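Local structure of autophagy-related protein 9 (Schizosaccharomyces pombe, 7D0I) at residues A[368-373]-A[607-612]; A[455-460]-A[480-485]. The protein scrambles phospholipids between the two leaflets of autophagic membranes as a homotrimer with a central pore, supplying membrane for the growing autophagosome. The protein carries 1 engineered substitution. One frame throughout, in Å; residues are numbered along the deposited sequence.

In the fold
Contact 1 ties segment 368-373, a loop that ends at the first residue of helix 373-382, to 607-612 on helix 603-624, probably within the membrane; contact 2 ties strand 455-457 and the turn after it to the break between helices 472-480 and 483-489. Along the chain both segments of contact 2 fall between the two of contact 1. Their centres lie about 16 Å apart, and the two touch: P459 packs on E610 and L371, L460 on R369 and L371. Strand 455-457 pairs antiparallel with strand 600-602, which runs directly into helix 603-624, so the strand pair, the helix and this packing link the detergent-binding pocket at contact 1 to contact 2, where a second subunit approaches.

Contact 1. Residues A[368-373]-A[607-612]; sequences RRILTH and LLWEIL. With LMN (Lauryl Maltose Neopentyl Glycol), chain H.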
loop_
_atom_site.group_PDB
_atom_site.type_symbol
_atom_site.label_atom_id
_atom_site.label_comp_id
_atom_site.label_asym_id
_atom_site.label_seq_id
_atom_site.Cartn_x
_atom_site.Cartn_y
_atom_site.Cartn_z
ATOM N N ARG A 368 -15.176 -21.191 -42.080
ATOM C CA ARG A 368 -15.497 -20.178 -41.087
ATOM C C ARG A 368 -16.241 -20.815 -39.925
ATOM O O ARG A 368 -17.137 -21.638 -40.129
ATOM C CB ARG A 368 -16.350 -19.060 -41.689
ATOM C CG ARG A 368 -16.462 -17.841 -40.809
ATOM C CD ARG A 368 -17.615 -16.967 -41.232
ATOM N NE ARG A 368 -17.691 -15.754 -40.426
ATOM C CZ ARG A 368 -17.174 -14.589 -40.792
ATOM N NH1 ARG A 368 -17.286 -13.534 -39.999
ATOM N NH2 ARG A 368 -16.548 -14.480 -41.954
ATOM N N ARG A 369 -15.868 -20.430 -38.710
ATOM C CA ARG A 369 -16.555 -20.877 -37.506
ATOM C C ARG A 369 -17.744 -19.958 -37.267
ATOM O O ARG A 369 -17.568 -18.796 -36.898
ATOM C CB ARG A 369 -15.620 -20.859 -36.305
ATOM C CG ARG A 369 -14.394 -21.717 -36.427
ATOM C CD ARG A 369 -13.544 -21.549 -35.197
ATOM N NE ARG A 369 -14.158 -22.153 -34.022
ATOM C CZ ARG A 369 -14.010 -21.691 -32.788
ATOM N NH1 ARG A 369 -14.592 -22.302 -31.772
ATOM N NH2 ARG A 369 -13.288 -20.605 -32.572
ATOM N N ILE A 370 -18.950 -20.472 -37.473
ATOM C CA ILE A 370 -20.170 -19.713 -37.248
ATOM C C ILE A 370 -20.933 -20.353 -36.102
ATOM O O ILE A 370 -21.076 -21.577 -36.050
ATOM C CB ILE A 370 -21.041 -19.640 -38.515
ATOM C CG1 ILE A 370 -21.051 -20.985 -39.245
ATOM C CG2 ILE A 370 -20.569 -18.510 -39.415
ATOM C CD1 ILE A 370 -22.253 -21.840 -38.933
ATOM N N LEU A 371 -21.413 -19.524 -35.182
ATOM C CA LEU A 371 -22.227 -19.969 -34.059
ATOM C C LEU A 371 -23.448 -19.059 -34.015
ATOM O O LEU A 371 -23.458 -18.054 -33.308
ATOM C CB LEU A 371 -21.437 -19.926 -32.767
ATOM C CG LEU A 371 -22.036 -20.561 -31.521
ATOM C CD1 LEU A 371 -22.424 -21.991 -31.780
ATOM C CD2 LEU A 371 -21.018 -20.503 -30.432
ATOM N N THR A 372 -24.475 -19.414 -34.779
ATOM C CA THR A 372 -25.721 -18.673 -34.777
ATOM C C THR A 372 -26.495 -18.983 -33.502
ATOM O O THR A 372 -26.020 -19.690 -32.615
ATOM C CB THR A 372 -26.534 -19.030 -36.016
ATOM O OG1 THR A 372 -25.639 -19.348 -37.085
ATOM C CG2 THR A 372 -27.394 -17.871 -36.442
ATOM N N HIS A 373 -27.706 -18.443 -33.392
ATOM C CA HIS A 373 -28.565 -18.850 -32.292
ATOM C C HIS A 373 -29.248 -20.172 -32.589
ATOM O O HIS A 373 -29.498 -20.956 -31.668
ATOM C CB HIS A 373 -29.592 -17.761 -31.975
ATOM C CG HIS A 373 -30.382 -17.299 -33.159
ATOM N ND1 HIS A 373 -30.019 -16.206 -33.916
ATOM C CD2 HIS A 373 -31.505 -17.794 -33.730
ATOM C CE1 HIS A 373 -30.892 -16.041 -34.895
ATOM N NE2 HIS A 373 -31.805 -16.991 -34.802
ATOM N N LEU A 607 -25.703 -9.344 -38.922
ATOM C CA LEU A 607 -27.035 -9.718 -39.392
ATOM C C LEU A 607 -26.954 -10.639 -40.599
ATOM O O LEU A 607 -27.658 -11.656 -40.671
ATOM C CB LEU A 607 -27.849 -8.475 -39.735
ATOM C CG LEU A 607 -28.194 -7.527 -38.592
ATOM C CD1 LEU A 607 -28.939 -6.320 -39.122
ATOM C CD2 LEU A 607 -29.011 -8.250 -37.545
ATOM N N LEU A 608 -26.113 -10.288 -41.571
ATOM C CA LEU A 608 -25.953 -11.143 -42.742
ATOM C C LEU A 608 -25.530 -12.547 -42.338
ATOM O O LEU A 608 -26.026 -13.536 -42.887
ATOM C CB LEU A 608 -24.938 -10.541 -43.708
ATOM C CG LEU A 608 -25.324 -9.221 -44.370
ATOM C CD1 LEU A 608 -24.221 -8.762 -45.301
ATOM C CD2 LEU A 608 -26.633 -9.370 -45.117
ATOM N N TRP A 609 -24.630 -12.659 -41.364
ATOM C CA TRP A 609 -24.182 -13.980 -40.955
ATOM C C TRP A 609 -25.193 -14.700 -40.077
ATOM O O TRP A 609 -25.293 -15.921 -40.147
ATOM C CB TRP A 609 -22.840 -13.885 -40.242
ATOM C CG TRP A 609 -21.713 -13.781 -41.191
ATOM C CD1 TRP A 609 -20.919 -12.699 -41.404
ATOM C CD2 TRP A 609 -21.254 -14.798 -42.082
ATOM N NE1 TRP A 609 -19.984 -12.983 -42.365
ATOM C CE2 TRP A 609 -20.170 -14.267 -42.796
ATOM C CE3 TRP A 609 -21.654 -16.111 -42.338
ATOM C CZ2 TRP A 609 -19.482 -15.001 -43.751
ATOM C CZ3 TRP A 609 -20.971 -16.833 -43.285
ATOM C CH2 TRP A 609 -19.898 -16.279 -43.981
ATOM N N GLU A 610 -25.958 -13.981 -39.257
ATOM C CA GLU A 610 -27.017 -14.616 -38.489
ATOM C C GLU A 610 -28.152 -15.086 -39.379
ATOM O O GLU A 610 -28.974 -15.892 -38.939
ATOM C CB GLU A 610 -27.562 -13.654 -37.434
ATOM C CG GLU A 610 -28.172 -14.323 -36.216
ATOM C CD GLU A 610 -27.140 -14.652 -35.148
ATOM O OE1 GLU A 610 -27.531 -14.905 -33.990
ATOM O OE2 GLU A 610 -25.933 -14.651 -35.464
ATOM N N ILE A 611 -28.231 -14.575 -40.602
ATOM C CA ILE A 611 -29.202 -15.087 -41.566
ATOM C C ILE A 611 -28.619 -16.222 -42.394
ATOM O O ILE A 611 -29.308 -17.202 -42.684
ATOM C CB ILE A 611 -29.710 -13.941 -42.460
ATOM C CG1 ILE A 611 -30.489 -12.933 -41.626
ATOM C CG2 ILE A 611 -30.581 -14.481 -43.566
ATOM C CD1 ILE A 611 -30.902 -11.710 -42.396
ATOM N N LEU A 612 -27.349 -16.127 -42.782
ATOM C CA LEU A 612 -26.744 -17.197 -43.565
ATOM C C LEU A 612 -26.468 -18.433 -42.718
ATOM O O LEU A 612 -26.458 -19.555 -43.238
ATOM C CB LEU A 612 -25.459 -16.699 -44.221
ATOM C CG LEU A 612 -24.841 -17.612 -45.276
ATOM C CD1 LEU A 612 -25.815 -17.826 -46.410
ATOM C CD2 LEU A 612 -23.547 -17.020 -45.793
HETATM C C1 LMN H . -34.027 -15.670 -30.113
HETATM O O1 LMN H . -35.009 -16.018 -29.321
HETATM C C2 LMN H . -33.244 -14.476 -29.515
HETATM O O2 LMN H . -32.509 -14.950 -28.388
HETATM C C3 LMN H . -32.281 -13.822 -30.464
HETATM O O3 LMN H . -31.950 -12.514 -29.883
HETATM C C4 LMN H . -32.773 -13.615 -31.839
HETATM O O4 LMN H . -31.609 -13.366 -32.747
HETATM C C5 LMN H . -33.507 -14.792 -32.372
HETATM O O5 LMN H . -34.597 -15.204 -31.470
HETATM C C6 LMN H . -34.115 -14.470 -33.737
HETATM O O6 LMN H . -34.899 -15.566 -34.157
HETATM C CAA LMN H . -43.277 -17.418 -37.745
HETATM C CAB LMN H . -43.926 -25.631 -28.153
HETATM O OAI LMN H . -32.585 -8.171 -34.080
HETATM O OAJ LMN H . -34.608 -13.348 -19.678
HETATM O OAL LMN H . -35.524 -12.038 -28.465
HETATM O OAN LMN H . -35.616 -14.092 -22.765
HETATM O OAP LMN H . -37.584 -14.761 -24.521
HETATM O OAQ LMN H . -29.700 -8.408 -34.067
HETATM O OAR LMN H . -34.662 -9.210 -19.952
HETATM O OAS LMN H . -28.621 -9.764 -31.872
HETATM O OAT LMN H . -34.041 -7.933 -22.356
HETATM O OAU LMN H . -29.123 -12.769 -32.427
HETATM O OAV LMN H . -35.151 -9.749 -24.612
HETATM C CAW LMN H . -42.212 -16.647 -36.934
HETATM C CAX LMN H . -42.751 -24.630 -28.125
HETATM C CAY LMN H . -40.825 -17.303 -37.164
HETATM C CAZ LMN H . -43.257 -23.238 -28.580
HETATM C CBA LMN H . -39.807 -16.849 -36.080
HETATM C CBB LMN H . -42.075 -22.230 -28.576
HETATM C CBC LMN H . -40.535 -16.191 -34.869
HETATM C CBD LMN H . -41.587 -22.007 -27.116
HETATM C CBE LMN H . -39.568 -15.199 -34.159
HETATM C CBF LMN H . -41.100 -20.535 -26.967
HETATM C CBG LMN H . -38.183 -15.883 -33.953
HETATM C CBH LMN H . -39.546 -20.473 -27.073
HETATM C CBI LMN H . -38.237 -16.735 -32.643
HETATM C CBJ LMN H . -39.163 -19.626 -28.330
HETATM C CBK LMN H . -38.461 -15.783 -31.416
HETATM C CBL LMN H . -37.773 -18.936 -28.085
HETATM C CBM LMN H . -32.703 -9.546 -34.355
HETATM C CBN LMN H . -33.893 -12.285 -20.268
HETATM C CBP LMN H . -35.468 -11.840 -27.070
HETATM C CBQ LMN H . -38.684 -16.647 -30.124
HETATM C CBR LMN H . -36.838 -18.035 -28.982
HETATM C CBS LMN H . -36.307 -15.638 -29.807
HETATM C CBT LMN H . -37.847 -15.955 -27.752
HETATM O OBV LMN H . -36.948 -16.380 -26.714
HETATM O OBX LMN H . -36.251 -14.125 -26.891
HETATM O OBY LMN H . -31.451 -11.622 -34.313
HETATM O OBZ LMN H . -35.092 -11.956 -22.352
HETATM O OCB LMN H . -34.052 -12.235 -24.517
HETATM C CCC LMN H . -31.334 -10.155 -34.485
HETATM C CCD LMN H . -34.840 -11.383 -21.010
HETATM C CCF LMN H . -35.242 -13.158 -26.394
HETATM C CCH LMN H . -35.275 -14.287 -24.184
HETATM C CCJ LMN H . -36.053 -15.416 -26.238
HETATM C CCL LMN H . -36.256 -15.257 -24.744
HETATM C CCM LMN H . -37.425 -16.576 -29.165
HETATM C CCN LMN H . -30.403 -9.505 -33.450
HETATM C CCO LMN H . -34.233 -9.979 -21.091
HETATM C CCQ LMN H . -35.272 -12.983 -24.869
HETATM C CCR LMN H . -31.381 -12.009 -32.886
HETATM C CCS LMN H . -34.066 -11.507 -23.323
HETATM C CCT LMN H . -29.403 -10.456 -32.898
HETATM C CCU LMN H . -34.625 -9.276 -22.345
HETATM C CCV LMN H . -30.019 -11.654 -32.274
HETATM C CCW LMN H . -34.188 -9.998 -23.570
#
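H373 and E610 meet through a hydrogen bond of 2.8 Å from H373 ND1 to E610 OE1, nearly straight at 159°. The oxygen sits at the edge of the imidazole, close to its plane, while the nitrogen approaches from above the carboxylate plane, the two planes standing 48° apart. E610 gets there by bending at chi2, and CG2 of T372 rests 3.5 Å from its CD. A negative carboxylate here would probably raise the proton affinity of the imidazole.

Both residues line a pocket that holds lauryl maltose neopentyl glycol at helix 603-624 of this scramblase. C5 of a detergent sugar sits over one face of the H373 ring, and E610 OE1 is also 3.1 Å from the detergent's OAU, so the same oxygen faces protein and ligand.

At the other end of the loop R368 and W609 come together tip to tip. The guanidinium lies flat on the indole, planes 21° apart, with R368 CZ 3.9 Å from the centroid of the five-membered ring in a cation-pi contact; an extended chain from CG to NE sets R368 CD over the six-membered ring. I370 CG2 adds an apolar touch at W609 CE3, 3.9 Å away. Farther out, W377 meets the H373 ring, and L433 of helix 427-447 touches H373.

Contact 2. Residues A[455-460]-A[480-485]; sequences RRYTPL and NDSYAA
Strand 455-457, paired antiparallel with strand 600-602, sends two neighbouring side chains to the type I turn joining two successive helices: residues 480-483 link the end of helix 472-480 to the start of helix 483-489. Y483 is the centre of the meeting. R456, bent at chi2 (-83°), brings its guanidinium over one face of the Y483 ring, CZ 4.6 Å from the ring centroid and only 6° off the normal, a cation-pi contact. The same arginine places its CD 3.6 Å from Y483 OH, so its chain crosses the hydroxyl end of the ring, the guanidinium tilted rather than flat on it.

Y457 reaches Y483 tip to tip. Their ring planes are 29° apart but slid so far that the rings barely overlap, with centroids 4.9 Å apart and Y457 CD2 3.4 Å from Y483 CE1. Past this edge the Y457 hydroxyl goes on to the turn: Y457 OH donates to S482 OG, which lies at the edge of the ring in its plane. A phenylalanine at Y457 would lack the hydroxyl and would probably loosen the hold on the turn at S482.

F465 meets Y457 edge-to-face, and T576 of helix 565-576 touches both Y457 and S482. T560 of a neighbouring subunit packs on R456 and Y483, so the junction lies beside a subunit boundary. Taken together this is a short antiparallel strand pair packing an arginine and a tyrosine on the turn between two helices, in a region of Atg9 that is probably cytoplasmic.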
loop_
_atom_site.group_PDB
_atom_site.type_symbol
_atom_site.label_atom_id
_atom_site.label_comp_id
_atom_site.label_asym_id
_atom_site.label_seq_id
_atom_site.Cartn_x
_atom_site.Cartn_y
_atom_site.Cartn_z
ATOM N N ARG A 455 -20.356 -1.285 -34.344
ATOM C CA ARG A 455 -19.743 -2.595 -34.241
ATOM C C ARG A 455 -20.181 -3.289 -32.961
ATOM O O ARG A 455 -20.394 -2.656 -31.927
ATOM C CB ARG A 455 -18.224 -2.482 -34.289
ATOM C CG ARG A 455 -17.704 -1.873 -35.568
ATOM C CD ARG A 455 -16.226 -1.571 -35.482
ATOM N NE ARG A 455 -15.406 -2.722 -35.829
ATOM C CZ ARG A 455 -14.833 -2.884 -37.013
ATOM N NH1 ARG A 455 -14.990 -1.965 -37.946
ATOM N NH2 ARG A 455 -14.100 -3.955 -37.261
ATOM N N ARG A 456 -20.326 -4.606 -33.057
ATOM C CA ARG A 456 -20.719 -5.457 -31.951
ATOM C C ARG A 456 -19.916 -6.743 -32.035
ATOM O O ARG A 456 -19.354 -7.071 -33.080
ATOM C CB ARG A 456 -22.217 -5.761 -31.987
ATOM C CG ARG A 456 -23.110 -4.561 -31.788
ATOM C CD ARG A 456 -23.278 -4.244 -30.325
ATOM N NE ARG A 456 -24.033 -3.019 -30.104
ATOM C CZ ARG A 456 -23.480 -1.826 -29.916
ATOM N NH1 ARG A 456 -22.163 -1.694 -29.920
ATOM N NH2 ARG A 456 -24.247 -0.765 -29.720
ATOM N N TYR A 457 -19.858 -7.474 -30.928
ATOM C CA TYR A 457 -19.175 -8.756 -30.926
ATOM C C TYR A 457 -20.035 -9.808 -31.602
ATOM O O TYR A 457 -21.246 -9.872 -31.384
ATOM C CB TYR A 457 -18.849 -9.201 -29.503
ATOM C CG TYR A 457 -17.906 -8.296 -28.760
ATOM C CD1 TYR A 457 -16.565 -8.241 -29.081
ATOM C CD2 TYR A 457 -18.352 -7.515 -27.720
ATOM C CE1 TYR A 457 -15.710 -7.420 -28.401
ATOM C CE2 TYR A 457 -17.500 -6.696 -27.034
ATOM C CZ TYR A 457 -16.185 -6.653 -27.378
ATOM O OH TYR A 457 -15.340 -5.832 -26.688
ATOM N N THR A 458 -19.408 -10.636 -32.426
ATOM C CA THR A 458 -20.124 -11.715 -33.072
ATOM C C THR A 458 -20.578 -12.734 -32.032
ATOM O O THR A 458 -19.984 -12.840 -30.962
ATOM C CB THR A 458 -19.248 -12.393 -34.112
ATOM O OG1 THR A 458 -18.143 -13.025 -33.463
ATOM C CG2 THR A 458 -18.721 -11.381 -35.083
ATOM N N PRO A 459 -21.642 -13.486 -32.318
ATOM C CA PRO A 459 -22.097 -14.495 -31.354
ATOM C C PRO A 459 -21.047 -15.518 -30.985
ATOM O O PRO A 459 -21.139 -16.105 -29.907
ATOM C CB PRO A 459 -23.277 -15.145 -32.075
ATOM C CG PRO A 459 -23.801 -14.073 -32.919
ATOM C CD PRO A 459 -22.611 -13.316 -33.409
ATOM N N LEU A 460 -20.058 -15.760 -31.839
ATOM C CA LEU A 460 -18.968 -16.649 -31.475
ATOM C C LEU A 460 -17.933 -15.949 -30.614
ATOM O O LEU A 460 -17.227 -16.606 -29.847
ATOM C CB LEU A 460 -18.305 -17.206 -32.726
ATOM C CG LEU A 460 -17.175 -18.196 -32.505
ATOM C CD1 LEU A 460 -17.713 -19.482 -31.952
ATOM C CD2 LEU A 460 -16.452 -18.434 -33.798
ATOM N N ASN A 480 -20.803 -5.110 -22.103
ATOM C CA ASN A 480 -21.245 -3.760 -22.429
ATOM C C ASN A 480 -20.248 -2.719 -21.952
ATOM O O ASN A 480 -20.062 -1.695 -22.612
ATOM C CB ASN A 480 -22.616 -3.490 -21.819
ATOM C CG ASN A 480 -23.703 -4.309 -22.460
ATOM O OD1 ASN A 480 -23.606 -4.688 -23.620
ATOM N ND2 ASN A 480 -24.755 -4.583 -21.706
ATOM N N ASP A 481 -19.599 -2.954 -20.822
ATOM C CA ASP A 481 -18.581 -2.032 -20.350
ATOM C C ASP A 481 -17.292 -2.118 -21.134
ATOM O O ASP A 481 -16.303 -1.513 -20.731
ATOM C CB ASP A 481 -18.302 -2.278 -18.868
ATOM C CG ASP A 481 -19.309 -1.597 -17.962
ATOM O OD1 ASP A 481 -19.860 -0.551 -18.359
ATOM O OD2 ASP A 481 -19.542 -2.101 -16.845
ATOM N N SER A 482 -17.271 -2.852 -22.240
ATOM C CA SER A 482 -16.080 -3.014 -23.053
ATOM C C SER A 482 -16.201 -2.403 -24.434
ATOM O O SER A 482 -15.200 -2.349 -25.151
ATOM C CB SER A 482 -15.749 -4.498 -23.221
ATOM O OG SER A 482 -15.220 -4.739 -24.505
ATOM N N TYR A 483 -17.388 -1.961 -24.834
ATOM C CA TYR A 483 -17.552 -1.434 -26.178
ATOM C C TYR A 483 -16.864 -0.090 -26.342
ATOM O O TYR A 483 -16.378 0.220 -27.430
ATOM C CB TYR A 483 -19.029 -1.317 -26.522
ATOM C CG TYR A 483 -19.660 -2.622 -26.912
ATOM C CD1 TYR A 483 -19.182 -3.345 -27.979
ATOM C CD2 TYR A 483 -20.741 -3.118 -26.224
ATOM C CE1 TYR A 483 -19.758 -4.524 -28.342
ATOM C CE2 TYR A 483 -21.322 -4.296 -26.584
ATOM C CZ TYR A 483 -20.825 -4.997 -27.640
ATOM O OH TYR A 483 -21.405 -6.183 -28.003
ATOM N N ALA A 484 -16.800 0.714 -25.281
ATOM C CA ALA A 484 -16.045 1.959 -25.353
ATOM C C ALA A 484 -14.570 1.683 -25.601
ATOM O O ALA A 484 -13.945 2.292 -26.476
ATOM C CB ALA A 484 -16.234 2.756 -24.067
ATOM N N ALA A 485 -14.003 0.746 -24.844
ATOM C CA ALA A 485 -12.605 0.389 -25.024
ATOM C C ALA A 485 -12.353 -0.194 -26.405
ATOM O O ALA A 485 -11.323 0.084 -27.021
ATOM C CB ALA A 485 -12.181 -0.593 -23.941
#